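Local coordinates for protein Lys-gingipain W83 (Porphyromonas gingivalis, PDB 4ITC) that cleaves proteins strictly after lysine as a secreted cysteine protease and probable virulence factor, of which this calcium-binding K1 adhesin domain is one non-catalytic piece, at residues Ser15-Asp20 / Gly101-Asn106; Thr66-Leu71 / Thr146-Phe151; Glu91-Tyr96 / Glu114-Lys119. All coordinates share one frame; numbering follows the deposited sequence.

Interaction 1 (Ser15-Asp20 / Gly101-Asn106); sequences SWKTID and GNDASN. With CA (calcium ion), chain B; GAI (guanidine), chain G.
Lys-17 lays the outer half of its side chain across the backbone carbonyl of Asn-102. Its CG is anti to the backbone N (chi1 176°) and the chain stays extended beyond it, which carries the ammonium group straight out to the loop. There NZ donates to Asn-102 O at 2.9 Å. The donor stands above the carbonyl plane, 60° out of it. The same NZ forms a salt bridge with Asp-103 OD1 at 2.9 Å, though as a hydrogen bond this one is weak. A single ammonium group thus holds the main chain of one residue and the carboxylate of the next.

Ile-19 follows on the same side of strand 17-20. Its CD1 meets Ala-104 N at 3.4 Å and also packs against the Ala-104 methyl. The loop braces itself beside this contact. Asp-103 N donates to Asn-106 OD1 at 3.0 Å, in the carbonyl plane and on a lone pair.

The residues on either side of Lys-17 bind guanidine: N1 of the ligand donates to Thr-18 OG1 at 3.1 Å and to Trp-16 O. At the strand's end, Asp-20 OD1 binds calcium at 2.3 Å, with Asp-22, Asp-24, His-26 O, Asn-62 and a water. The contact joins a loop to an edge strand of the adhesin beta sandwich that runs directly into an Asp-x-Asp-x-Asp calcium-binding loop.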
loop_
_atom_site.group_PDB
_atom_site.type_symbol
_atom_site.label_atom_id
_atom_site.label_comp_id
_atom_site.label_asym_id
_atom_site.label_seq_id
_atom_site.Cartn_x
_atom_site.Cartn_y
_atom_site.Cartn_z
ATOM N N SER A 15 16.068 1.276 1.207
ATOM C CA SER A 15 16.041 -0.072 1.755
ATOM C C SER A 15 14.722 -0.795 1.416
ATOM O O SER A 15 14.673 -2.020 1.509
ATOM C CB SER A 15 16.222 -0.028 3.257
ATOM O OG SER A 15 15.311 0.901 3.827
ATOM N N TRP A 16 13.699 -0.051 1.005
ATOM C CA TRP A 16 12.462 -0.668 0.510
ATOM C C TRP A 16 12.673 -0.946 -0.961
ATOM O O TRP A 16 13.422 -0.255 -1.622
ATOM C CB TRP A 16 11.252 0.237 0.731
ATOM C CG TRP A 16 10.825 0.363 2.163
ATOM C CD1 TRP A 16 11.561 0.893 3.206
ATOM C CD2 TRP A 16 9.559 0.026 2.702
ATOM N NE1 TRP A 16 10.834 0.861 4.355
ATOM C CE2 TRP A 16 9.591 0.330 4.074
ATOM C CE3 TRP A 16 8.406 -0.544 2.169
ATOM C CZ2 TRP A 16 8.501 0.101 4.915
ATOM C CZ3 TRP A 16 7.315 -0.763 3.035
ATOM C CH2 TRP A 16 7.376 -0.442 4.363
ATOM N N LYS A 17 12.026 -1.971 -1.486
ATOM C CA LYS A 17 12.114 -2.289 -2.897
ATOM C C LYS A 17 10.794 -2.000 -3.577
ATOM O O LYS A 17 9.724 -2.229 -2.989
ATOM C CB LYS A 17 12.469 -3.770 -3.078
ATOM C CG LYS A 17 12.498 -4.249 -4.517
ATOM C CD LYS A 17 13.074 -5.648 -4.554
ATOM C CE LYS A 17 13.079 -6.203 -5.948
ATOM N NZ LYS A 17 13.599 -7.591 -5.982
ATOM N N THR A 18 10.845 -1.458 -4.777
ATOM C CA THR A 18 9.639 -1.269 -5.579
ATOM C C THR A 18 9.764 -2.089 -6.835
ATOM O O THR A 18 10.861 -2.216 -7.417
ATOM C CB THR A 18 9.335 0.206 -5.911
ATOM O OG1 THR A 18 10.498 0.832 -6.488
ATOM C CG2 THR A 18 8.867 0.951 -4.678
ATOM N N ILE A 19 8.659 -2.694 -7.240
ATOM C CA ILE A 19 8.592 -3.433 -8.493
ATOM C C ILE A 19 7.407 -2.938 -9.305
ATOM O O ILE A 19 6.269 -3.051 -8.906
ATOM C CB ILE A 19 8.477 -4.954 -8.342
ATOM C CG1 ILE A 19 9.511 -5.497 -7.338
ATOM C CG2 ILE A 19 8.598 -5.600 -9.707
ATOM C CD1 ILE A 19 9.309 -6.957 -7.020
ATOM N N ASP A 20 7.716 -2.420 -10.487
ATOM C CA ASP A 20 6.715 -2.044 -11.467
ATOM C C ASP A 20 6.529 -3.231 -12.367
ATOM O O ASP A 20 7.134 -3.318 -13.477
ATOM C CB ASP A 20 7.217 -0.833 -12.259
ATOM C CG ASP A 20 6.369 -0.491 -13.450
ATOM O OD1 ASP A 20 5.181 -0.824 -13.512
ATOM O OD2 ASP A 20 6.942 0.164 -14.390
ATOM N N GLY A 101 12.758 -14.926 -1.024
ATOM C CA GLY A 101 13.276 -13.735 -1.662
ATOM C C GLY A 101 12.292 -12.585 -1.767
ATOM O O GLY A 101 11.206 -12.623 -1.244
ATOM N N ASN A 102 12.755 -11.531 -2.425
ATOM C CA ASN A 102 11.967 -10.318 -2.605
ATOM C C ASN A 102 11.654 -9.981 -4.051
ATOM O O ASN A 102 11.440 -8.805 -4.380
ATOM C CB ASN A 102 12.568 -9.136 -1.855
ATOM C CG ASN A 102 13.908 -8.703 -2.378
ATOM O OD1 ASN A 102 14.526 -7.791 -1.782
ATOM N ND2 ASN A 102 14.387 -9.328 -3.425
ATOM N N ASP A 103 11.581 -10.997 -4.903
ATOM C CA ASP A 103 11.120 -10.760 -6.249
ATOM C C ASP A 103 9.588 -10.913 -6.256
ATOM O O ASP A 103 9.028 -11.540 -5.370
ATOM C CB ASP A 103 11.780 -11.745 -7.223
ATOM C CG ASP A 103 13.225 -11.371 -7.549
ATOM O OD1 ASP A 103 13.721 -10.278 -7.180
ATOM O OD2 ASP A 103 13.875 -12.176 -8.260
ATOM N N ALA A 104 8.902 -10.357 -7.245
ATOM C CA ALA A 104 7.452 -10.501 -7.339
ATOM C C ALA A 104 7.001 -11.942 -7.196
ATOM O O ALA A 104 6.009 -12.233 -6.529
ATOM C CB ALA A 104 6.903 -9.925 -8.646
ATOM N N SER A 105 7.697 -12.844 -7.866
ATOM C CA SER A 105 7.323 -14.250 -7.862
ATOM C C SER A 105 7.424 -14.955 -6.518
ATOM O O SER A 105 6.824 -16.022 -6.344
ATOM C CB SER A 105 8.178 -15.005 -8.866
ATOM O OG SER A 105 9.554 -14.924 -8.507
ATOM N N ASN A 106 8.153 -14.363 -5.573
ATOM C CA ASN A 106 8.252 -14.890 -4.201
ATOM C C ASN A 106 7.057 -14.571 -3.321
ATOM O O ASN A 106 6.944 -15.127 -2.221
ATOM C CB ASN A 106 9.510 -14.340 -3.528
ATOM C CG ASN A 106 10.767 -14.766 -4.242
ATOM O OD1 ASN A 106 11.619 -13.950 -4.579
ATOM N ND2 ASN A 106 10.886 -16.063 -4.479
HETATM CA CA CA B . 3.071 -0.029 -13.115
HETATM C C GAI G . 12.411 2.752 -3.692
HETATM N N1 GAI G . 12.333 1.558 -4.097
HETATM N N2 GAI G . 13.013 3.065 -2.546
HETATM N N3 GAI G . 11.885 3.727 -4.437
HETATM O O HOH W 1 0.860 0.979 -13.251
#

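Interaction 2 (Thr66-Leu71 / Thr146-Phe151); sequences TPALDL and TKYVAF
Leu-69 sets its side chain over the carbonyl of Lys-147 and ends against Val-149. Its CB lies 3.3 Å from Lys-147 O, and CG is also close to that oxygen. CG is anti to the carbonyl carbon (chi1 -52°), and an extended second torsion carries CD1 on to Val-149 CG2 at 3.7 Å. The backbone of the same residue also donates to that oxygen: Leu-69 N lies 2.7 Å from Lys-147 O in a bent bond, in the carbonyl plane and on a lone pair. Lys-147 O receives a CA-H...O contact from Ala-68 as well.

Thr-66 bonds to the strand twice. Its N donates to Val-149 O at 3.0 Å. Its OG1 takes the N-H of Val-149 at 3.1 Å in an almost straight bond, 177° at the hydrogen, and donates in turn to Pro-67 O. A side-chain hydroxyl here does the work of a strand carbonyl, just where strand 62-65 has ended.

The Tyr-148 ring closes the outer side. Thr-66 O sits at its edge, 3.5 Å from CD1, while the methyl of Ala-68 packs by CE1. At the far end Leu-71 and Thr-146 lie side by side, pointing the same way. A water accepts from Leu-71 N and donates to Thr-146 O. Lys-147 and Tyr-148 form a classic beta bulge facing Ser-98 of the next strand.

Leu-69 and Leu-71 also touch strand 161-171 of the other sheet, at Ile-169 and Ala-171. The chemistry implies two layers: hydrogen bonds from main chain, threonine and water fix the departing chain along the strand, and leucine and valine methyls fill the inner side between the sheets.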
loop_
_atom_site.group_PDB
_atom_site.type_symbol
_atom_site.label_atom_id
_atom_site.label_comp_id
_atom_site.label_asym_id
_atom_site.label_seq_id
_atom_site.Cartn_x
_atom_site.Cartn_y
_atom_site.Cartn_z
ATOM N N THR A 66 9.028 -4.286 1.938
ATOM C CA THR A 66 9.859 -3.951 3.097
ATOM C C THR A 66 11.318 -4.331 2.945
ATOM O O THR A 66 11.689 -5.174 2.145
ATOM C CB THR A 66 9.330 -4.603 4.380
ATOM O OG1 THR A 66 9.514 -6.014 4.266
ATOM C CG2 THR A 66 7.860 -4.231 4.684
ATOM N N PRO A 67 12.168 -3.682 3.755
ATOM C CA PRO A 67 13.470 -4.279 3.989
ATOM C C PRO A 67 13.335 -5.672 4.606
ATOM O O PRO A 67 12.249 -6.061 5.072
ATOM C CB PRO A 67 14.101 -3.293 5.005
ATOM C CG PRO A 67 13.347 -2.051 4.942
ATOM C CD PRO A 67 11.960 -2.464 4.555
ATOM N N ALA A 68 14.427 -6.411 4.619
ATOM C CA ALA A 68 14.411 -7.728 5.216
ATOM C C ALA A 68 14.033 -7.665 6.684
ATOM O O ALA A 68 14.486 -6.782 7.414
ATOM C CB ALA A 68 15.784 -8.377 5.072
ATOM N N LEU A 69 13.287 -8.672 7.117
ATOM C CA LEU A 69 12.702 -8.751 8.438
ATOM C C LEU A 69 13.226 -9.994 9.177
ATOM O O LEU A 69 13.610 -10.985 8.565
ATOM C CB LEU A 69 11.187 -8.855 8.322
ATOM C CG LEU A 69 10.468 -7.814 7.462
ATOM C CD1 LEU A 69 9.001 -8.174 7.274
ATOM C CD2 LEU A 69 10.583 -6.425 8.063
ATOM N N ASP A 70 13.275 -9.880 10.516
ATOM C CA ASP A 70 13.700 -10.959 11.412
ATOM C C ASP A 70 12.536 -11.301 12.317
ATOM O O ASP A 70 12.273 -10.617 13.310
ATOM C CB ASP A 70 14.896 -10.465 12.264
ATOM C CG ASP A 70 15.462 -11.541 13.179
ATOM O OD1 ASP A 70 15.317 -12.736 12.855
ATOM O OD2 ASP A 70 16.084 -11.148 14.195
ATOM N N LEU A 71 11.819 -12.360 11.941
ATOM C CA LEU A 71 10.560 -12.698 12.588
ATOM C C LEU A 71 10.502 -14.183 12.877
ATOM O O LEU A 71 9.656 -14.912 12.333
ATOM C CB LEU A 71 9.412 -12.275 11.667
ATOM C CG LEU A 71 9.249 -10.761 11.498
ATOM C CD1 LEU A 71 8.190 -10.464 10.419
ATOM C CD2 LEU A 71 8.886 -10.069 12.782
ATOM N N THR A 146 8.850 -15.109 8.184
ATOM C CA THR A 146 8.627 -14.053 7.189
ATOM C C THR A 146 9.877 -13.205 7.112
ATOM O O THR A 146 10.367 -12.702 8.132
ATOM C CB THR A 146 7.421 -13.209 7.577
ATOM O OG1 THR A 146 6.245 -14.017 7.478
ATOM C CG2 THR A 146 7.257 -11.987 6.649
ATOM N N LYS A 147 10.372 -13.003 5.901
ATOM C CA LYS A 147 11.535 -12.150 5.680
ATOM C C LYS A 147 11.142 -10.850 4.998
ATOM O O LYS A 147 11.733 -9.798 5.245
ATOM C CB LYS A 147 12.536 -12.904 4.827
ATOM C CG LYS A 147 13.909 -12.281 4.762
ATOM C CD LYS A 147 14.799 -13.196 3.928
ATOM C CE LYS A 147 16.272 -13.005 4.208
ATOM N NZ LYS A 147 16.632 -11.585 4.207
ATOM N N TYR A 148 10.144 -10.901 4.131
ATOM C CA TYR A 148 9.674 -9.668 3.465
ATOM C C TYR A 148 8.171 -9.595 3.432
ATOM O O TYR A 148 7.500 -10.633 3.300
ATOM C CB TYR A 148 10.165 -9.608 2.011
ATOM C CG TYR A 148 11.659 -9.681 1.838
ATOM C CD1 TYR A 148 12.451 -8.543 1.963
ATOM C CD2 TYR A 148 12.268 -10.884 1.520
ATOM C CE1 TYR A 148 13.812 -8.621 1.793
ATOM C CE2 TYR A 148 13.650 -10.964 1.365
ATOM C CZ TYR A 148 14.384 -9.827 1.504
ATOM O OH TYR A 148 15.786 -9.882 1.347
ATOM N N VAL A 149 7.642 -8.380 3.490
ATOM C CA VAL A 149 6.247 -8.106 3.266
ATOM C C VAL A 149 6.109 -7.245 2.022
ATOM O O VAL A 149 6.844 -6.276 1.859
ATOM C CB VAL A 149 5.638 -7.411 4.483
ATOM C CG1 VAL A 149 4.234 -6.860 4.207
ATOM C CG2 VAL A 149 5.628 -8.360 5.677
ATOM N N ALA A 150 5.132 -7.585 1.180
ATOM C CA ALA A 150 4.823 -6.824 -0.025
ATOM C C ALA A 150 3.421 -6.320 0.002
ATOM O O ALA A 150 2.490 -7.023 0.368
ATOM C CB ALA A 150 5.022 -7.676 -1.273
ATOM N N PHE A 151 3.273 -5.073 -0.425
ATOM C CA PHE A 151 1.980 -4.440 -0.723
ATOM C C PHE A 151 1.837 -4.352 -2.230
ATOM O O PHE A 151 2.696 -3.741 -2.897
ATOM C CB PHE A 151 1.947 -3.028 -0.128
ATOM C CG PHE A 151 2.144 -2.989 1.384
ATOM C CD1 PHE A 151 3.406 -2.927 1.928
ATOM C CD2 PHE A 151 1.057 -3.097 2.229
ATOM C CE1 PHE A 151 3.606 -2.924 3.297
ATOM C CE2 PHE A 151 1.252 -3.060 3.605
ATOM C CZ PHE A 151 2.502 -2.989 4.136
HETATM O O HOH W 2 12.134 -14.066 9.639
#

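Interaction 3 (Glu91-Tyr96 / Glu114-Lys119); sequences EHYAVY and ETITAK
Tyr-93 and Glu-114 pair through both their backbones and their side chains, and have the largest buried areas of this contact. Three main-chain hydrogen bonds come first. Tyr-93 N donates to Glu-114 O, and Glu-114 N to Tyr-93 O, both at 3.0 Å, which makes the two an antiparallel hydrogen-bonded pair. Ile-116 N donates to Glu-91 O at 2.8 Å in a nearly straight bond. His-92 and Thr-115, between these bonds, form a non-hydrogen-bonded pair. Here CA-H...O contacts run from Thr-115 CA to Glu-91 O and from His-92 CA to Glu-114 O.

Polar side-chain bonds lie on both faces. On one, His-92 ND1 and Thr-115 OG1 share a hydrogen bond of 2.8 Å; either may be the donor. The other ring nitrogen, NE2, bonds Glu-113, so both ring nitrogens are engaged and the rotation of the imidazole is fixed. On the opposite face Tyr-93 OH gives a weak hydrogen bond to Glu-114 OE1 at 2.8 Å. That carboxylate has a stronger partner in Lys-138, with which it forms a salt bridge. The lysine probably keeps it charged.

Apolar contact accompanies the last bond. The Glu-114 chain runs alongside the Tyr-93 ring, pointing the same way; Glu-114 CG lies 3.3 Å from Tyr-93 CE1, a tight contact. CG lies between the backbone N and the carbonyl carbon (chi1 72°), as does that of Tyr-93, which keeps the two chains abreast. Ring and carboxylate planes stand 83° apart. Ile-116 CG1 lies 4.2 Å from Tyr-93 CE1. Both Tyr-93 and Ile-116 touch Val-81 and Ile-162 of the opposing sheet. This is the open end of an antiparallel beta hairpin at the edge of a beta sandwich.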
loop_
_atom_site.group_PDB
_atom_site.type_symbol
_atom_site.label_atom_id
_atom_site.label_comp_id
_atom_site.label_asym_id
_atom_site.label_seq_id
_atom_site.Cartn_x
_atom_site.Cartn_y
_atom_site.Cartn_z
ATOM N N GLU A 91 -10.152 0.573 -5.367
ATOM C CA GLU A 91 -8.825 0.058 -5.620
ATOM C C GLU A 91 -8.653 -1.293 -4.953
ATOM O O GLU A 91 -9.034 -1.480 -3.777
ATOM C CB GLU A 91 -7.768 1.053 -5.113
ATOM C CG GLU A 91 -7.849 2.442 -5.784
ATOM C CD GLU A 91 -7.371 2.479 -7.234
ATOM O OE1 GLU A 91 -7.016 1.408 -7.801
ATOM O OE2 GLU A 91 -7.397 3.576 -7.851
ATOM N N HIS A 92 -8.001 -2.186 -5.663
ATOM C CA HIS A 92 -7.765 -3.548 -5.208
ATOM C C HIS A 92 -6.306 -3.722 -4.860
ATOM O O HIS A 92 -5.434 -3.316 -5.616
ATOM C CB HIS A 92 -8.168 -4.525 -6.311
ATOM C CG HIS A 92 -8.112 -5.971 -5.894
ATOM N ND1 HIS A 92 -9.142 -6.557 -5.191
ATOM C CD2 HIS A 92 -7.137 -6.901 -5.993
ATOM C CE1 HIS A 92 -8.812 -7.810 -4.918
ATOM N NE2 HIS A 92 -7.614 -8.049 -5.404
ATOM N N TYR A 93 -6.061 -4.414 -3.758
ATOM C CA TYR A 93 -4.690 -4.640 -3.336
ATOM C C TYR A 93 -4.604 -5.911 -2.516
ATOM O O TYR A 93 -5.636 -6.484 -2.069
ATOM C CB TYR A 93 -4.126 -3.450 -2.515
ATOM C CG TYR A 93 -4.704 -3.337 -1.130
ATOM C CD1 TYR A 93 -5.992 -2.838 -0.916
ATOM C CD2 TYR A 93 -4.001 -3.773 -0.037
ATOM C CE1 TYR A 93 -6.541 -2.768 0.358
ATOM C CE2 TYR A 93 -4.545 -3.701 1.237
ATOM C CZ TYR A 93 -5.820 -3.231 1.404
ATOM O OH TYR A 93 -6.304 -3.172 2.706
ATOM N N ALA A 94 -3.379 -6.353 -2.317
ATOM C CA ALA A 94 -3.135 -7.499 -1.429
ATOM C C ALA A 94 -1.836 -7.265 -0.682
ATOM O O ALA A 94 -0.991 -6.503 -1.146
ATOM C CB ALA A 94 -3.120 -8.821 -2.192
ATOM N N VAL A 95 -1.693 -7.911 0.477
ATOM C CA VAL A 95 -0.488 -7.935 1.250
ATOM C C VAL A 95 0.001 -9.363 1.325
ATOM O O VAL A 95 -0.806 -10.290 1.601
ATOM C CB VAL A 95 -0.748 -7.415 2.689
ATOM C CG1 VAL A 95 0.469 -7.498 3.566
ATOM C CG2 VAL A 95 -1.326 -6.016 2.659
ATOM N N TYR A 96 1.300 -9.579 1.075
ATOM C CA TYR A 96 1.908 -10.911 1.027
ATOM C C TYR A 96 3.097 -10.974 1.945
ATOM O O TYR A 96 3.735 -9.941 2.176
ATOM C CB TYR A 96 2.482 -11.225 -0.393
ATOM C CG TYR A 96 1.467 -11.187 -1.514
ATOM C CD1 TYR A 96 1.097 -9.989 -2.114
ATOM C CD2 TYR A 96 0.879 -12.367 -1.975
ATOM C CE1 TYR A 96 0.168 -9.970 -3.147
ATOM C CE2 TYR A 96 -0.042 -12.348 -2.997
ATOM C CZ TYR A 96 -0.388 -11.161 -3.600
ATOM O OH TYR A 96 -1.310 -11.136 -4.641
ATOM N N GLU A 114 -8.228 -7.301 -0.741
ATOM C CA GLU A 114 -9.508 -6.634 -0.731
ATOM C C GLU A 114 -9.600 -5.528 -1.743
ATOM O O GLU A 114 -8.579 -5.049 -2.263
ATOM C CB GLU A 114 -9.834 -6.087 0.657
ATOM C CG GLU A 114 -9.033 -4.885 1.077
ATOM C CD GLU A 114 -9.401 -4.358 2.474
ATOM O OE1 GLU A 114 -9.126 -3.164 2.728
ATOM O OE2 GLU A 114 -9.972 -5.132 3.286
ATOM N N THR A 115 -10.831 -5.145 -2.043
ATOM C CA THR A 115 -11.120 -3.940 -2.834
ATOM C C THR A 115 -11.696 -2.905 -1.881
ATOM O O THR A 115 -12.645 -3.175 -1.126
ATOM C CB THR A 115 -12.097 -4.238 -3.994
ATOM O OG1 THR A 115 -11.573 -5.277 -4.829
ATOM C CG2 THR A 115 -12.339 -2.981 -4.867
ATOM N N ILE A 116 -11.103 -1.714 -1.879
ATOM C CA ILE A 116 -11.537 -0.659 -1.007
ATOM C C ILE A 116 -12.953 -0.269 -1.414
ATOM O O ILE A 116 -13.270 -0.205 -2.592
ATOM C CB ILE A 116 -10.637 0.587 -1.098
ATOM C CG1 ILE A 116 -9.261 0.249 -0.574
ATOM C CG2 ILE A 116 -11.230 1.747 -0.294
ATOM C CD1 ILE A 116 -8.246 1.357 -0.825
ATOM N N THR A 117 -13.788 -0.052 -0.405
ATOM C CA THR A 117 -15.202 0.374 -0.542
ATOM C C THR A 117 -15.342 1.807 -0.066
ATOM O O THR A 117 -14.824 2.139 0.991
ATOM C CB THR A 117 -16.107 -0.449 0.407
ATOM N N ALA A 118 -16.048 2.665 -0.807
ATOM C CA ALA A 118 -16.367 4.013 -0.295
ATOM C C ALA A 118 -17.317 3.894 0.909
ATOM O O ALA A 118 -18.161 2.976 0.964
ATOM C CB ALA A 118 -16.985 4.884 -1.385
ATOM N N LYS A 119 -17.152 4.796 1.875
ATOM C CA LYS A 119 -17.967 4.803 3.100
ATOM C C LYS A 119 -19.390 5.287 2.807
ATOM O O LYS A 119 -20.340 4.521 2.947
ATOM C CB LYS A 119 -17.330 5.692 4.176
#

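In the fold
All three contacts serve the same five-stranded sheet. Interaction 1 lies at the surface: it bridges edge strand 17-20 and the loop of the hairpin whose strands interaction 3 pairs, and it relies on a charged lysine tip. Interactions 2 and 3 are partly buried and add inward-facing apolar groups to their hydrogen bonds. In interaction 3 the pairing is regular; in interaction 2 a hydroxyl and a water replace parts of it. Interactions 1 and 2 touch where Tyr-148 packs on Gly-101 and Asn-102, and Pro-67 on Trp-16. Interactions 2 and 3 meet through neighbouring strands 148-153 and 92-98, by a probable hydrogen bond from Tyr-96 N to Ala-150 O.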